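Local coordinates for flavodoxin (Aquifex aeolicus, PDB 2ARK), which probably serves as a low-potential electron donor to redox enzymes, carrying FMN as its cofactor, at residues 158-161 against 162-166. Sequence-based numbering, arbitrary orientation.
Sequences GRRL and AEWVA. With GOL (glycerol), chain H.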
loop_
_atom_site.group_PDB
_atom_site.type_symbol
_atom_site.label_atom_id
_atom_site.label_comp_id
_atom_site.label_asym_id
_atom_site.label_seq_id
_atom_site.Cartn_x
_atom_site.Cartn_y
_atom_site.Cartn_z
ATOM N N GLY A 158 -9.191 -20.270 3.857
ATOM C CA GLY A 158 -10.566 -20.669 3.589
ATOM C C GLY A 158 -11.321 -21.006 4.857
ATOM O O GLY A 158 -12.510 -20.683 4.974
ATOM N N ARG A 159 -10.622 -21.669 5.784
ATOM C CA ARG A 159 -11.090 -21.987 7.144
ATOM C C ARG A 159 -11.543 -20.734 7.896
ATOM O O ARG A 159 -12.648 -20.697 8.433
ATOM C CB ARG A 159 -9.938 -22.602 7.947
ATOM C CG ARG A 159 -10.261 -23.688 8.936
ATOM C CD ARG A 159 -11.531 -23.537 9.756
ATOM N NE ARG A 159 -12.279 -24.777 9.653
ATOM C CZ ARG A 159 -12.509 -25.672 10.609
ATOM N NH1 ARG A 159 -12.141 -25.500 11.864
ATOM N NH2 ARG A 159 -13.172 -26.750 10.280
ATOM N N ARG A 160 -10.659 -19.739 7.967
ATOM C CA ARG A 160 -10.965 -18.501 8.660
ATOM C C ARG A 160 -12.071 -17.723 7.946
ATOM O O ARG A 160 -12.930 -17.127 8.591
ATOM C CB ARG A 160 -9.700 -17.662 8.884
ATOM C CG ARG A 160 -9.848 -16.502 9.900
ATOM C CD ARG A 160 -10.292 -16.893 11.325
ATOM N NE ARG A 160 -9.735 -18.169 11.793
ATOM C CZ ARG A 160 -8.466 -18.365 12.183
ATOM N NH1 ARG A 160 -7.582 -17.368 12.180
ATOM N NH2 ARG A 160 -8.083 -19.575 12.578
ATOM N N LEU A 161 -12.059 -17.744 6.613
ATOM C CA LEU A 161 -13.142 -17.154 5.826
ATOM C C LEU A 161 -14.479 -17.764 6.215
ATOM O O LEU A 161 -15.437 -17.035 6.483
ATOM C CB LEU A 161 -12.904 -17.382 4.344
ATOM C CG LEU A 161 -13.415 -16.393 3.292
ATOM C CD1 LEU A 161 -13.654 -17.142 2.009
ATOM C CD2 LEU A 161 -14.635 -15.528 3.691
ATOM N N ALA A 162 -14.528 -19.092 6.277
ATOM C CA ALA A 162 -15.767 -19.814 6.563
ATOM C C ALA A 162 -16.212 -19.549 7.996
ATOM O O ALA A 162 -17.409 -19.413 8.273
ATOM C CB ALA A 162 -15.579 -21.295 6.330
ATOM N N GLU A 163 -15.238 -19.474 8.893
ATOM C CA GLU A 163 -15.456 -19.131 10.291
ATOM C C GLU A 163 -15.982 -17.709 10.484
ATOM O O GLU A 163 -16.874 -17.504 11.279
ATOM C CB GLU A 163 -14.171 -19.350 11.069
ATOM C CG GLU A 163 -13.849 -20.835 11.287
ATOM C CD GLU A 163 -12.424 -21.077 11.842
ATOM O OE1 GLU A 163 -11.559 -20.170 11.688
ATOM O OE2 GLU A 163 -12.174 -22.178 12.405
ATOM N N TRP A 164 -15.455 -16.726 9.746
ATOM C CA TRP A 164 -15.974 -15.354 9.863
ATOM C C TRP A 164 -17.399 -15.269 9.292
ATOM O O TRP A 164 -18.267 -14.585 9.849
ATOM C CB TRP A 164 -15.077 -14.325 9.157
ATOM C CG TRP A 164 -13.721 -14.045 9.776
ATOM C CD1 TRP A 164 -12.622 -13.663 9.105
ATOM C CD2 TRP A 164 -13.336 -14.111 11.167
ATOM N NE1 TRP A 164 -11.562 -13.482 9.963
ATOM C CE2 TRP A 164 -11.968 -13.741 11.237
ATOM C CE3 TRP A 164 -14.006 -14.451 12.355
ATOM C CZ2 TRP A 164 -11.244 -13.707 12.434
ATOM C CZ3 TRP A 164 -13.291 -14.412 13.564
ATOM C CH2 TRP A 164 -11.914 -14.036 13.583
ATOM N N VAL A 165 -17.631 -15.963 8.177
ATOM C CA VAL A 165 -18.991 -16.095 7.636
ATOM C C VAL A 165 -19.943 -16.702 8.661
ATOM O O VAL A 165 -21.030 -16.199 8.859
ATOM C CB VAL A 165 -19.019 -16.908 6.334
ATOM C CG1 VAL A 165 -20.463 -17.370 5.996
ATOM C CG2 VAL A 165 -18.391 -16.103 5.187
ATOM N N ALA A 166 -19.503 -17.761 9.328
ATOM C CA ALA A 166 -20.284 -18.485 10.332
ATOM C C ALA A 166 -20.598 -17.641 11.561
ATOM O O ALA A 166 -21.690 -17.753 12.141
ATOM C CB ALA A 166 -19.536 -19.743 10.753
HETATM C C1 GOL H . -7.680 -25.627 11.558
HETATM O O1 GOL H . -8.482 -26.579 10.863
HETATM C C2 GOL H . -8.282 -25.176 12.899
HETATM O O2 GOL H . -7.248 -24.788 13.780
HETATM C C3 GOL H . -9.344 -24.076 12.712
HETATM O O3 GOL H . -8.949 -22.759 13.073
#
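R160 runs between the carboxylate of E163 and the indole of W164. Its CB borders E163 OE1 at 4.2 Å. CG, anti to the backbone N (chi1 -166°), leans on the indole, 3.5 Å from W164 NE1. A bend at chi2 lays R160 CD over one face of W164, 3.8 Å from the centroid of its six-membered ring and 25° off the normal, a CH-pi contact. A second bend, at chi3, brings R160 NE to E163 OE1 at 2.7 Å, a nearly straight bond (171°) with guanidinium and carboxylate almost coplanar. R160 CZ lies 3.6 Å from E163 OE1. NH1 is hydrogen-bonded elsewhere in the structure, while NH2 forms a salt bridge with D127 and a weak bond to O3 of a glycerol, probably from the crystallisation liquor. The other carboxylate oxygen, E163 OE2, takes a weak, long bond from R159 NH1 at 3.4 Å, completing a network of two arginines on one glutamate. A leucine in place of R160 would probably leave E163 OE1 and D127 without their charged mate. In the backbone, W164 N donates to R160 O (2.8 Å) within helix 148-168, which packs against strand 121-128 in the alpha/beta flavodoxin fold.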